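PDB 6KFQ: rhodopsin from Rubrobacter xylanophilus, which binds retinal as its chromophore and pumps protons across the membrane in response to light, with exceptionally high thermostability. Local coordinates for residues Leu116-Thr121 and Ile180-Gly185; Glu66-Arg71 and Val196-Phe201; Ile172-Cys177 and Met202-Leu207. One frame throughout, in Å; residues are numbered along the deposited sequence.

Contact 1: residues Leu116-Thr121 and Ile180-Gly185. With MPG ([(Z)-octadec-9-enyl] (2R)-2,3-bis(oxidanyl)propanoate), chain B; RET (retinal), chain R.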
loop_
_atom_site.group_PDB
_atom_site.type_symbol
_atom_site.label_atom_id
_atom_site.label_comp_id
_atom_site.label_asym_id
_atom_site.label_seq_id
_atom_site.Cartn_x
_atom_site.Cartn_y
_atom_site.Cartn_z
ATOM N N LEU A 116 3.872 7.715 10.926
ATOM C CA LEU A 116 4.179 9.106 10.612
ATOM C C LEU A 116 4.540 9.874 11.875
ATOM O O LEU A 116 5.506 10.651 11.895
ATOM C CB LEU A 116 2.988 9.754 9.907
ATOM C CG LEU A 116 3.051 11.274 9.743
ATOM C CD1 LEU A 116 4.252 11.683 8.903
ATOM C CD2 LEU A 116 1.762 11.785 9.121
ATOM N N TRP A 117 3.763 9.661 12.941
ATOM C CA TRP A 117 4.043 10.289 14.227
ATOM C C TRP A 117 5.409 9.872 14.754
ATOM O O TRP A 117 6.180 10.710 15.235
ATOM C CB TRP A 117 2.936 9.917 15.212
ATOM C CG TRP A 117 3.016 10.594 16.526
ATOM C CD1 TRP A 117 3.820 11.637 16.875
ATOM C CD2 TRP A 117 2.244 10.273 17.690
ATOM N NE1 TRP A 117 3.597 11.985 18.188
ATOM C CE2 TRP A 117 2.634 11.159 18.706
ATOM C CE3 TRP A 117 1.260 9.319 17.965
ATOM C CZ2 TRP A 117 2.075 11.123 19.987
ATOM C CZ3 TRP A 117 0.705 9.283 19.242
ATOM C CH2 TRP A 117 1.116 10.180 20.232
ATOM N N ALA A 118 5.734 8.582 14.650
ATOM C CA ALA A 118 7.056 8.111 15.045
ATOM C C ALA A 118 8.145 8.771 14.208
ATOM O O ALA A 118 9.174 9.198 14.743
ATOM C CB ALA A 118 7.133 6.589 14.915
ATOM N N GLY A 119 7.936 8.869 12.893
ATOM C CA GLY A 119 8.953 9.467 12.038
ATOM C C GLY A 119 9.192 10.934 12.340
ATOM O O GLY A 119 10.333 11.410 12.306
ATOM N N ALA A 120 8.121 11.673 12.639
ATOM C CA ALA A 120 8.214 13.095 12.953
ATOM C C ALA A 120 8.725 13.369 14.360
ATOM O O ALA A 120 9.058 14.521 14.669
ATOM C CB ALA A 120 6.845 13.758 12.773
ATOM N N THR A 121 8.812 12.356 15.212
ATOM C CA THR A 121 9.174 12.552 16.610
ATOM C C THR A 121 10.689 12.599 16.751
ATOM O O THR A 121 11.395 11.698 16.283
ATOM C CB THR A 121 8.585 11.439 17.481
ATOM O OG1 THR A 121 7.158 11.495 17.410
ATOM C CG2 THR A 121 9.008 11.597 18.941
ATOM N N ILE A 180 11.076 -2.687 8.072
ATOM C CA ILE A 180 12.510 -2.970 8.028
ATOM C C ILE A 180 13.257 -1.807 7.386
ATOM O O ILE A 180 14.279 -1.342 7.904
ATOM C CB ILE A 180 12.770 -4.292 7.283
ATOM C CG1 ILE A 180 12.086 -5.450 8.012
ATOM C CG2 ILE A 180 14.282 -4.533 7.102
ATOM C CD1 ILE A 180 12.253 -6.786 7.338
ATOM N N VAL A 181 12.758 -1.322 6.244
ATOM C CA VAL A 181 13.384 -0.167 5.604
ATOM C C VAL A 181 13.375 1.026 6.556
ATOM O O VAL A 181 14.385 1.719 6.725
ATOM C CB VAL A 181 12.672 0.167 4.283
ATOM C CG1 VAL A 181 13.219 1.473 3.732
ATOM C CG2 VAL A 181 12.851 -0.969 3.279
ATOM N N TRP A 182 12.224 1.277 7.186
ATOM C CA TRP A 182 12.114 2.334 8.186
ATOM C C TRP A 182 13.205 2.193 9.237
ATOM O O TRP A 182 13.879 3.166 9.593
ATOM C CB TRP A 182 10.726 2.261 8.830
ATOM C CG TRP A 182 10.267 3.460 9.603
ATOM C CD1 TRP A 182 9.438 4.447 9.157
ATOM C CD2 TRP A 182 10.545 3.761 10.982
ATOM N NE1 TRP A 182 9.195 5.353 10.164
ATOM C CE2 TRP A 182 9.865 4.958 11.293
ATOM C CE3 TRP A 182 11.317 3.145 11.972
ATOM C CZ2 TRP A 182 9.926 5.554 12.562
ATOM C CZ3 TRP A 182 11.373 3.737 13.248
ATOM C CH2 TRP A 182 10.683 4.929 13.523
ATOM N N LEU A 183 13.420 0.967 9.717
ATOM C CA LEU A 183 14.360 0.762 10.815
ATOM C C LEU A 183 15.806 0.956 10.384
ATOM O O LEU A 183 16.628 1.413 11.187
ATOM C CB LEU A 183 14.186 -0.631 11.415
ATOM C CG LEU A 183 13.027 -0.825 12.389
ATOM C CD1 LEU A 183 12.951 -2.291 12.771
ATOM C CD2 LEU A 183 13.197 0.031 13.649
ATOM N N ILE A 184 16.155 0.605 9.143
ATOM C CA ILE A 184 17.534 0.813 8.717
ATOM C C ILE A 184 17.758 2.218 8.177
ATOM O O ILE A 184 18.909 2.678 8.135
ATOM C CB ILE A 184 17.982 -0.234 7.682
ATOM C CG1 ILE A 184 17.183 -0.102 6.386
ATOM C CG2 ILE A 184 17.844 -1.640 8.266
ATOM C CD1 ILE A 184 17.615 -1.087 5.325
ATOM N N GLY A 185 16.695 2.924 7.802
ATOM C CA GLY A 185 16.815 4.239 7.209
ATOM C C GLY A 185 16.967 5.326 8.255
ATOM O O GLY A 185 17.255 5.073 9.428
HETATM C C2 MPG B . 4.193 8.532 23.270
HETATM C C3 MPG B . 2.928 7.723 23.073
HETATM C C4 MPG B . 3.030 6.304 23.583
HETATM C C5 MPG B . 2.696 6.126 25.045
HETATM C C6 MPG B . 1.217 5.996 25.340
HETATM C C7 MPG B . 0.600 4.684 24.869
HETATM C C8 MPG B . -0.849 4.513 25.219
HETATM C C9 MPG B . -1.380 3.149 24.892
HETATM C C10 MPG B . -2.400 2.839 24.125
HETATM C C11 MPG B . -2.823 1.434 23.822
HETATM C C12 MPG B . -4.251 1.122 24.164
HETATM C C13 MPG B . -5.259 1.435 23.068
HETATM C C14 MPG B . -6.664 0.978 23.384
HETATM C C15 MPG B . -7.645 1.080 22.236
HETATM C C16 MPG B . -9.025 0.558 22.569
HETATM C C17 MPG B . -10.047 0.601 21.463
HETATM C C18 MPG B . -11.414 0.103 21.880
HETATM O O1 MPG B . 5.480 10.465 22.607
HETATM C C1 MPG B . 4.177 9.841 22.527
HETATM C CXD MPG B . 7.015 12.231 22.195
HETATM O O2 MPG B . 7.844 11.353 22.937
HETATM C C21 MPG B . 6.886 13.584 22.877
HETATM O O3 MPG B . 8.171 14.165 23.031
HETATM O O4 MPG B . 4.826 12.133 21.244
HETATM C CX3 MPG B . 5.644 11.614 21.957
HETATM C C1 RET R . 5.842 1.937 9.060
HETATM C C2 RET R . 6.688 2.339 10.277
HETATM C C3 RET R . 6.138 1.887 11.614
HETATM C C4 RET R . 5.918 0.387 11.640
HETATM C C5 RET R . 5.310 -0.167 10.370
HETATM C C6 RET R . 5.191 0.550 9.238
HETATM C C7 RET R . 4.598 -0.064 8.058
HETATM C C8 RET R . 4.253 0.475 6.857
HETATM C C9 RET R . 3.674 -0.165 5.698
HETATM C C10 RET R . 3.596 0.533 4.550
HETATM C C11 RET R . 3.059 0.100 3.292
HETATM C C12 RET R . 3.023 0.926 2.252
HETATM C C13 RET R . 2.499 0.648 0.935
HETATM C C14 RET R . 2.441 1.659 0.034
HETATM C C15 RET R . 1.929 1.612 -1.305
HETATM C C16 RET R . 4.771 3.019 8.867
HETATM C C17 RET R . 6.815 1.979 7.866
HETATM C C18 RET R . 4.693 -1.524 10.575
HETATM C C19 RET R . 3.207 -1.588 5.818
HETATM C C20 RET R . 2.012 -0.743 0.645
#
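Trp-182 meets Ala-118 and Gly-119 with the six-membered rim of its indole, which spans the space between helix 158-184 and the end of helix 98-120. Its CZ2 comes within 3.8 Å of the Ala-118 CB methyl, which approaches the ring at a slant. The same CZ2 is 3.9 Å from the Gly-119 backbone N, and here the meeting is edge-on, with the nitrogen lying near the indole plane. The backbones themselves stay well apart, Gly-119 CA and Trp-182 CA being 8.7 Å from each other, and the large side chain bridges the difference. CG of Trp-182 is anti to the backbone N (chi1 -164°), which carries the indole off its own helix; a chi2 of 99° then turns the ring so that its rim meets the partner helix while a face is presented to retinal. On that face C2 of the retinal ring sits off-centre, 3.6 Å from Trp-182 CD1, and the methyl C17 is close by. This places the contact at the ring end of the retinal pocket, inside the seven-helix bundle of the microbial rhodopsins. Phe-131 stacks on the same indole, and Trp-182 NE1 makes a weak hydrogen bond to Tyr-72 OH. Trp-117, by contrast, turns toward lipid: its CZ2 lies 3.2 Å from the ester carbonyl oxygen O4 of the chain B MPG, which approaches the indole obliquely. Just past the helix end, Thr-121 OG1 donates a short hydrogen bond of 2.5 Å to Trp-117 O, arriving 36° out of the carbonyl plane. With the hydroxyl so engaged, the Thr-121 methyl CG2 faces the head of the same lipid, 3.9 Å from CXD.

Contact 2: residues Glu66-Arg71 and Val196-Phe201; sequences EFYWAR and VEVFLF. With MPG ([(Z)-octadec-9-enyl] (2R)-2,3-bis(oxidanyl)propanoate), chain G; MPG ([(Z)-octadec-9-enyl] (2R)-2,3-bis(oxidanyl)propanoate), chain Q.
Arg-71, near the start of helix 70-90, lays its guanidinium over Phe-201 and against Val-198 of helix 194-218 in the bacteriorhodopsin-like seven-helix fold; by sequence position it is probably the counterpart of the arginine on bacteriorhodopsin's extracellular proton path. Val-196 comes first, its CG2 resting against the head group of the chain G MPG. Glu-197 reaches Arg-71 through water 2, which donates to Glu-197 OE1 and accepts from Arg-71 NH2, both at 3.0 Å. Glu-187 lies close to this carboxylate, a pair that probably corresponds to the proton-release glutamates of bacteriorhodopsin. Val-198 puts CG2 3.7 Å from Arg-71 NH2, and the same methyl touches the ring of Tyr-68, whose OH is hydrogen-bonded to Glu-2. Val-198 O accepts from water 1, which accepts from Arg-71 NH1 at 2.7 Å, in the guanidinium plane. Phe-199 points to lipid, with C16 of the chain Q MPG over the centre of its ring and C6 of the chain G MPG at its edge; the ring also meets Trp-5 edge-to-face. With an alanine here, both lipid chains would probably lose the ring they pack on, and a gap would open beside Trp-5. Leu-200 follows, its CD2 against C7 of the chain G lipid. Phe-201 crosses Arg-71 at about a right angle: the arginine chain, extended as far as CD, bends at chi3 (-51°), and one guanidinium face lies over Phe-201 CD2, the two planes 27° apart. Arg-71 NH1 comes within 3.4 Å of Phe-201 CB, and Arg-71 CD makes an off-centre CH-pi contact 4.2 Å from the Phe-201 ring centroid.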
loop_
_atom_site.group_PDB
_atom_site.type_symbol
_atom_site.label_atom_id
_atom_site.label_comp_id
_atom_site.label_asym_id
_atom_site.label_seq_id
_atom_site.Cartn_x
_atom_site.Cartn_y
_atom_site.Cartn_z
ATOM N N GLU A 66 16.280 14.931 7.598
ATOM C CA GLU A 66 15.324 15.221 6.541
ATOM C C GLU A 66 14.244 14.152 6.557
ATOM O O GLU A 66 14.539 12.955 6.477
ATOM C CB GLU A 66 16.001 15.284 5.172
ATOM C CG GLU A 66 15.073 15.811 4.081
ATOM C CD GLU A 66 15.723 15.876 2.711
ATOM O OE1 GLU A 66 16.923 15.550 2.597
ATOM O OE2 GLU A 66 15.025 16.254 1.746
ATOM N N PHE A 67 12.992 14.580 6.676
ATOM C CA PHE A 67 11.871 13.672 6.880
ATOM C C PHE A 67 10.894 13.838 5.725
ATOM O O PHE A 67 10.267 14.894 5.589
ATOM C CB PHE A 67 11.193 13.940 8.226
ATOM C CG PHE A 67 10.007 13.053 8.496
ATOM C CD1 PHE A 67 10.125 11.671 8.422
ATOM C CD2 PHE A 67 8.779 13.599 8.829
ATOM C CE1 PHE A 67 9.036 10.850 8.666
ATOM C CE2 PHE A 67 7.684 12.786 9.087
ATOM C CZ PHE A 67 7.811 11.408 9.005
ATOM N N TYR A 68 10.771 12.797 4.896
ATOM C CA TYR A 68 9.811 12.762 3.790
ATOM C C TYR A 68 8.449 12.330 4.319
ATOM O O TYR A 68 8.094 11.149 4.308
ATOM C CB TYR A 68 10.289 11.825 2.685
ATOM C CG TYR A 68 11.331 12.456 1.797
ATOM C CD1 TYR A 68 10.964 13.189 0.677
ATOM C CD2 TYR A 68 12.682 12.333 2.084
ATOM C CE1 TYR A 68 11.914 13.778 -0.137
ATOM C CE2 TYR A 68 13.640 12.915 1.279
ATOM C CZ TYR A 68 13.250 13.638 0.170
ATOM O OH TYR A 68 14.197 14.219 -0.640
ATOM N N TRP A 69 7.658 13.306 4.774
ATOM C CA TRP A 69 6.354 13.000 5.354
ATOM C C TRP A 69 5.265 12.785 4.310
ATOM O O TRP A 69 4.261 12.134 4.620
ATOM C CB TRP A 69 5.932 14.121 6.308
ATOM C CG TRP A 69 6.031 15.473 5.695
ATOM C CD1 TRP A 69 7.080 16.332 5.786
ATOM C CD2 TRP A 69 5.046 16.124 4.885
ATOM N NE1 TRP A 69 6.814 17.481 5.081
ATOM C CE2 TRP A 69 5.569 17.379 4.521
ATOM C CE3 TRP A 69 3.770 15.770 4.439
ATOM C CZ2 TRP A 69 4.864 18.283 3.728
ATOM C CZ3 TRP A 69 3.072 16.665 3.650
ATOM C CH2 TRP A 69 3.617 17.905 3.303
ATOM N N ALA A 70 5.427 13.320 3.090
ATOM C CA ALA A 70 4.393 13.145 2.070
ATOM C C ALA A 70 4.161 11.672 1.772
ATOM O O ALA A 70 3.053 11.280 1.386
ATOM C CB ALA A 70 4.780 13.886 0.787
ATOM N N ARG A 71 5.215 10.865 1.917
ATOM C CA ARG A 71 5.155 9.412 1.851
ATOM C C ARG A 71 3.966 8.844 2.621
ATOM O O ARG A 71 3.215 7.994 2.121
ATOM C CB ARG A 71 6.478 8.891 2.419
ATOM C CG ARG A 71 6.681 7.439 2.372
ATOM C CD ARG A 71 8.067 7.036 2.873
ATOM N NE ARG A 71 9.191 7.760 2.270
ATOM C CZ ARG A 71 9.595 7.651 1.001
ATOM N NH1 ARG A 71 8.946 6.880 0.133
ATOM N NH2 ARG A 71 10.649 8.344 0.593
ATOM N N VAL A 196 19.540 5.579 -0.054
ATOM C CA VAL A 196 19.228 4.152 -0.093
ATOM C C VAL A 196 17.810 3.902 0.406
ATOM O O VAL A 196 17.047 3.130 -0.191
ATOM C CB VAL A 196 20.262 3.356 0.722
ATOM C CG1 VAL A 196 19.826 1.903 0.864
ATOM C CG2 VAL A 196 21.627 3.443 0.073
ATOM N N GLU A 197 17.442 4.541 1.522
ATOM C CA GLU A 197 16.086 4.407 2.048
ATOM C C GLU A 197 15.039 4.765 0.996
ATOM O O GLU A 197 14.035 4.060 0.829
ATOM C CB GLU A 197 15.912 5.294 3.279
ATOM C CG GLU A 197 14.490 5.344 3.794
ATOM C CD GLU A 197 14.282 6.421 4.840
ATOM O OE1 GLU A 197 13.110 6.695 5.157
ATOM O OE2 GLU A 197 15.278 7.003 5.327
ATOM N N VAL A 198 15.244 5.882 0.297
ATOM C CA VAL A 198 14.257 6.316 -0.687
ATOM C C VAL A 198 14.181 5.322 -1.839
ATOM O O VAL A 198 13.092 5.001 -2.330
ATOM C CB VAL A 198 14.582 7.742 -1.165
ATOM C CG1 VAL A 198 13.756 8.115 -2.388
ATOM C CG2 VAL A 198 14.312 8.731 -0.026
ATOM N N PHE A 199 15.334 4.823 -2.289
ATOM C CA PHE A 199 15.355 3.777 -3.310
ATOM C C PHE A 199 14.540 2.565 -2.875
ATOM O O PHE A 199 13.723 2.041 -3.639
ATOM C CB PHE A 199 16.803 3.365 -3.597
ATOM C CG PHE A 199 16.919 2.161 -4.494
ATOM C CD1 PHE A 199 16.694 2.276 -5.853
ATOM C CD2 PHE A 199 17.243 0.915 -3.971
ATOM C CE1 PHE A 199 16.790 1.170 -6.686
ATOM C CE2 PHE A 199 17.348 -0.194 -4.799
ATOM C CZ PHE A 199 17.122 -0.058 -6.166
ATOM N N LEU A 200 14.759 2.100 -1.647
ATOM C CA LEU A 200 14.084 0.893 -1.193
ATOM C C LEU A 200 12.574 1.082 -1.177
ATOM O O LEU A 200 11.827 0.225 -1.667
ATOM C CB LEU A 200 14.607 0.495 0.189
ATOM C CG LEU A 200 16.050 -0.012 0.119
ATOM C CD1 LEU A 200 16.628 -0.228 1.510
ATOM C CD2 LEU A 200 16.126 -1.303 -0.712
ATOM N N PHE A 201 12.099 2.193 -0.598
ATOM C CA PHE A 201 10.660 2.446 -0.599
ATOM C C PHE A 201 10.129 2.572 -2.023
ATOM O O PHE A 201 8.988 2.176 -2.296
ATOM C CB PHE A 201 10.318 3.720 0.186
ATOM C CG PHE A 201 10.306 3.557 1.682
ATOM C CD1 PHE A 201 9.685 2.462 2.290
ATOM C CD2 PHE A 201 10.889 4.518 2.491
ATOM C CE1 PHE A 201 9.662 2.338 3.671
ATOM C CE2 PHE A 201 10.882 4.396 3.877
ATOM C CZ PHE A 201 10.268 3.301 4.468
HETATM C C2 MPG G . 22.039 -0.172 -2.376
HETATM C C3 MPG G . 21.661 -1.582 -2.756
HETATM C C4 MPG G . 20.199 -1.915 -2.574
HETATM C C5 MPG G . 19.895 -3.360 -2.882
HETATM C C6 MPG G . 18.504 -3.644 -3.401
HETATM C C7 MPG G . 17.521 -4.157 -2.357
HETATM C C8 MPG G . 16.306 -4.816 -2.941
HETATM C C9 MPG G . 15.585 -3.964 -3.938
HETATM O O1 MPG G . 23.824 1.455 -2.240
HETATM C C1 MPG G . 23.450 0.164 -2.773
HETATM C CXD MPG G . 25.360 3.228 -1.876
HETATM O O2 MPG G . 26.602 3.736 -2.337
HETATM C C21 MPG G . 25.365 3.041 -0.368
HETATM O O3 MPG G . 25.631 4.292 0.251
HETATM O O4 MPG G . 25.733 1.450 -3.432
HETATM C CX3 MPG G . 25.006 1.941 -2.609
HETATM C C7 MPG Q . 24.359 10.558 -2.883
HETATM C C8 MPG Q . 24.515 9.165 -2.353
HETATM C C9 MPG Q . 24.337 8.095 -3.388
HETATM C C10 MPG Q . 23.489 7.096 -3.311
HETATM C C11 MPG Q . 23.343 5.958 -4.274
HETATM C C12 MPG Q . 22.247 5.001 -3.900
HETATM C C13 MPG Q . 22.149 3.782 -4.801
HETATM C C14 MPG Q . 21.037 2.827 -4.438
HETATM C C15 MPG Q . 20.993 1.564 -5.273
HETATM C C16 MPG Q . 20.683 1.777 -6.733
HETATM C C17 MPG Q . 20.611 0.508 -7.547
HETATM C C18 MPG Q . 20.129 0.700 -8.964
HETATM O O HOH W 1 10.553 6.524 -2.047
HETATM O O HOH W 2 12.110 8.668 3.168
#

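Contact 3: residues Ile172-Cys177 and Met202-Leu207; sequences IVLWIC and MVLDLL. With RET (retinal), chain R; MPG ([(Z)-octadec-9-enyl] (2R)-2,3-bis(oxidanyl)propanoate), chain F.
Beside the retinal pocket, in the antiparallel pairing of helices 158-184 and 194-218, Leu-174 and Cys-177 pack on Leu-204 and Leu-207. The local axes come within 10.0 Å and run at 153° to each other. Leu-174 and Leu-204 lie alongside each other, running in opposing senses, their CD2 methyls 3.8 Å apart. Leu-174 is roughly perpendicular to Leu-207, and its other methyl, CD1, touches Leu-207 CB at 3.6 Å. Cys-177 CB lies against both methyls of Leu-204, 3.7 Å from CD2, while Cys-177 SG meets the tail of the chain F MPG. The neighbouring residues Trp-175 and Asp-205 line the retinal pocket. Trp-175 lies with one indole face under the retinal methyl C20, which is 3.3 Å from NE1. Asp-205 OD1 stands 3.7 Å from retinal C14; this oxygen is hydrogen-bonded to Tyr-178 OH and OD2 to Tyr-49 OH, so both carboxylate oxygens are held. Around the pair, Trp-175 packs on helix 70-90 through Thr-79 and Leu-83, Ile-172 on helix 124-153, and Leu-206 on Met-13 of helix 2-23.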
loop_
_atom_site.group_PDB
_atom_site.type_symbol
_atom_site.label_atom_id
_atom_site.label_comp_id
_atom_site.label_asym_id
_atom_site.label_seq_id
_atom_site.Cartn_x
_atom_site.Cartn_y
_atom_site.Cartn_z
ATOM N N ILE A 172 1.708 -9.478 1.837
ATOM C CA ILE A 172 2.328 -9.776 3.128
ATOM C C ILE A 172 3.847 -9.665 3.036
ATOM O O ILE A 172 4.496 -9.045 3.890
ATOM C CB ILE A 172 1.883 -11.161 3.620
ATOM C CG1 ILE A 172 0.383 -11.170 3.939
ATOM C CG2 ILE A 172 2.659 -11.579 4.867
ATOM C CD1 ILE A 172 -0.135 -12.562 4.210
ATOM N N VAL A 173 4.438 -10.228 1.977
ATOM C CA VAL A 173 5.892 -10.183 1.829
ATOM C C VAL A 173 6.377 -8.747 1.713
ATOM O O VAL A 173 7.320 -8.332 2.400
ATOM C CB VAL A 173 6.337 -11.025 0.620
ATOM C CG1 VAL A 173 7.803 -10.797 0.337
ATOM C CG2 VAL A 173 6.062 -12.510 0.888
ATOM N N LEU A 174 5.759 -7.970 0.825
ATOM C CA LEU A 174 6.241 -6.612 0.582
ATOM C C LEU A 174 5.978 -5.710 1.780
ATOM O O LEU A 174 6.841 -4.912 2.159
ATOM C CB LEU A 174 5.584 -6.036 -0.678
ATOM C CG LEU A 174 6.001 -6.648 -2.018
ATOM C CD1 LEU A 174 5.229 -5.977 -3.134
ATOM C CD2 LEU A 174 7.496 -6.499 -2.261
ATOM N N TRP A 175 4.798 -5.825 2.399
ATOM C CA TRP A 175 4.483 -4.896 3.478
ATOM C C TRP A 175 5.388 -5.110 4.678
ATOM O O TRP A 175 5.709 -4.156 5.383
ATOM C CB TRP A 175 3.020 -5.017 3.901
ATOM C CG TRP A 175 2.021 -4.452 2.909
ATOM C CD1 TRP A 175 2.130 -4.440 1.542
ATOM C CD2 TRP A 175 0.764 -3.823 3.216
ATOM N NE1 TRP A 175 1.016 -3.846 0.982
ATOM C CE2 TRP A 175 0.160 -3.470 1.986
ATOM C CE3 TRP A 175 0.089 -3.532 4.408
ATOM C CZ2 TRP A 175 -1.082 -2.834 1.920
ATOM C CZ3 TRP A 175 -1.139 -2.903 4.343
ATOM C CH2 TRP A 175 -1.714 -2.557 3.112
ATOM N N ILE A 176 5.793 -6.353 4.935
ATOM C CA ILE A 176 6.737 -6.617 6.013
ATOM C C ILE A 176 8.059 -5.890 5.774
ATOM O O ILE A 176 8.740 -5.488 6.726
ATOM C CB ILE A 176 6.909 -8.136 6.165
ATOM C CG1 ILE A 176 5.661 -8.725 6.832
ATOM C CG2 ILE A 176 8.155 -8.473 6.968
ATOM C CD1 ILE A 176 5.634 -10.213 6.810
ATOM N N CYS A 177 8.421 -5.653 4.509
ATOM C CA CYS A 177 9.683 -4.961 4.251
ATOM C C CYS A 177 9.653 -3.497 4.689
ATOM O O CYS A 177 10.714 -2.925 4.969
ATOM C CB CYS A 177 10.040 -5.043 2.763
ATOM S SG CYS A 177 10.391 -6.734 2.225
ATOM N N MET A 202 10.933 3.121 -2.940
ATOM C CA MET A 202 10.479 3.243 -4.322
ATOM C C MET A 202 10.268 1.875 -4.953
ATOM O O MET A 202 9.257 1.649 -5.631
ATOM C CB MET A 202 11.473 4.076 -5.141
ATOM C CG MET A 202 11.109 4.193 -6.627
ATOM S SD MET A 202 11.811 2.851 -7.612
ATOM C CE MET A 202 13.560 3.201 -7.488
ATOM N N VAL A 203 11.203 0.942 -4.742
ATOM C CA VAL A 203 11.043 -0.395 -5.305
ATOM C C VAL A 203 9.829 -1.076 -4.691
ATOM O O VAL A 203 8.983 -1.637 -5.400
ATOM C CB VAL A 203 12.315 -1.238 -5.099
ATOM C CG1 VAL A 203 12.088 -2.663 -5.582
ATOM C CG2 VAL A 203 13.502 -0.614 -5.821
ATOM N N LEU A 204 9.718 -1.021 -3.355
ATOM C CA LEU A 204 8.556 -1.588 -2.686
ATOM C C LEU A 204 7.262 -0.969 -3.200
ATOM O O LEU A 204 6.299 -1.683 -3.506
ATOM C CB LEU A 204 8.679 -1.385 -1.166
ATOM C CG LEU A 204 9.804 -2.192 -0.518
ATOM C CD1 LEU A 204 9.975 -1.785 0.964
ATOM C CD2 LEU A 204 9.479 -3.673 -0.622
ATOM N N ASP A 205 7.205 0.364 -3.265
ATOM C CA ASP A 205 5.978 1.022 -3.715
ATOM C C ASP A 205 5.570 0.557 -5.109
ATOM O O ASP A 205 4.393 0.282 -5.360
ATOM C CB ASP A 205 6.155 2.539 -3.726
ATOM C CG ASP A 205 6.117 3.152 -2.342
ATOM O OD1 ASP A 205 5.738 2.455 -1.369
ATOM O OD2 ASP A 205 6.466 4.350 -2.240
ATOM N N LEU A 206 6.522 0.480 -6.035
ATOM C CA LEU A 206 6.169 0.101 -7.399
ATOM C C LEU A 206 5.667 -1.337 -7.457
ATOM O O LEU A 206 4.693 -1.633 -8.159
ATOM C CB LEU A 206 7.370 0.303 -8.321
ATOM C CG LEU A 206 7.665 1.770 -8.628
ATOM C CD1 LEU A 206 9.017 1.909 -9.288
ATOM C CD2 LEU A 206 6.579 2.355 -9.526
ATOM N N LEU A 207 6.302 -2.237 -6.707
ATOM C CA LEU A 207 5.841 -3.621 -6.671
ATOM C C LEU A 207 4.488 -3.731 -5.977
ATOM O O LEU A 207 3.572 -4.398 -6.473
ATOM C CB LEU A 207 6.879 -4.493 -5.965
ATOM C CG LEU A 207 8.245 -4.598 -6.659
ATOM C CD1 LEU A 207 9.186 -5.444 -5.796
ATOM C CD2 LEU A 207 8.102 -5.194 -8.075
HETATM C C1 RET R . 5.842 1.937 9.060
HETATM C C2 RET R . 6.688 2.339 10.277
HETATM C C3 RET R . 6.138 1.887 11.614
HETATM C C4 RET R . 5.918 0.387 11.640
HETATM C C5 RET R . 5.310 -0.167 10.370
HETATM C C6 RET R . 5.191 0.550 9.238
HETATM C C7 RET R . 4.598 -0.064 8.058
HETATM C C8 RET R . 4.253 0.475 6.857
HETATM C C9 RET R . 3.674 -0.165 5.698
HETATM C C10 RET R . 3.596 0.533 4.550
HETATM C C11 RET R . 3.059 0.100 3.292
HETATM C C12 RET R . 3.023 0.926 2.252
HETATM C C13 RET R . 2.499 0.648 0.935
HETATM C C14 RET R . 2.441 1.659 0.034
HETATM C C15 RET R . 1.929 1.612 -1.305
HETATM C C16 RET R . 4.771 3.019 8.867
HETATM C C17 RET R . 6.815 1.979 7.866
HETATM C C18 RET R . 4.693 -1.524 10.575
HETATM C C19 RET R . 3.207 -1.588 5.818
HETATM C C20 RET R . 2.012 -0.743 0.645
HETATM C C4 MPG F . -1.892 -18.135 4.904
HETATM C C5 MPG F . -0.771 -17.890 3.922
HETATM C C6 MPG F . 0.321 -16.986 4.442
HETATM C C7 MPG F . 1.429 -16.687 3.439
HETATM C C8 MPG F . 2.571 -15.909 4.018
HETATM C C9 MPG F . 3.646 -15.564 3.034
HETATM C C10 MPG F . 4.789 -15.026 3.374
HETATM C C11 MPG F . 5.166 -14.720 4.790
HETATM C C12 MPG F . 6.609 -14.372 4.980
HETATM C C13 MPG F . 7.023 -12.998 4.480
HETATM C C14 MPG F . 8.491 -12.712 4.694
HETATM C C15 MPG F . 8.939 -11.304 4.384
HETATM C C16 MPG F . 10.414 -11.091 4.618
HETATM C C17 MPG F . 10.929 -9.681 4.505
HETATM C C18 MPG F . 12.404 -9.558 4.808
#

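From the N terminus, contact 2 opens first, at 66-71 on the way into helix 70-90, and contact 1 opens at the end of the next helix, 98-120. Contact 3 opens at 172-177, just before helix 158-184 reaches 180-185 and closes contact 1. Helix 194-218 then closes contact 2 at 196-201 and contact 3 at 202-207. Contact 1 thus nests within contact 2, whereas contact 3 crosses both. Contact 2 ties helix 70-90 to 194-218, contact 1 ties 98-120 to 158-184, and contact 3 joins 158-184 to 194-218; contacts 1 and 3 both touch retinal. Val-181 joins all three, its CG1 3.5 Å from Phe-201 CZ and its CG2 against Leu-204 CD1.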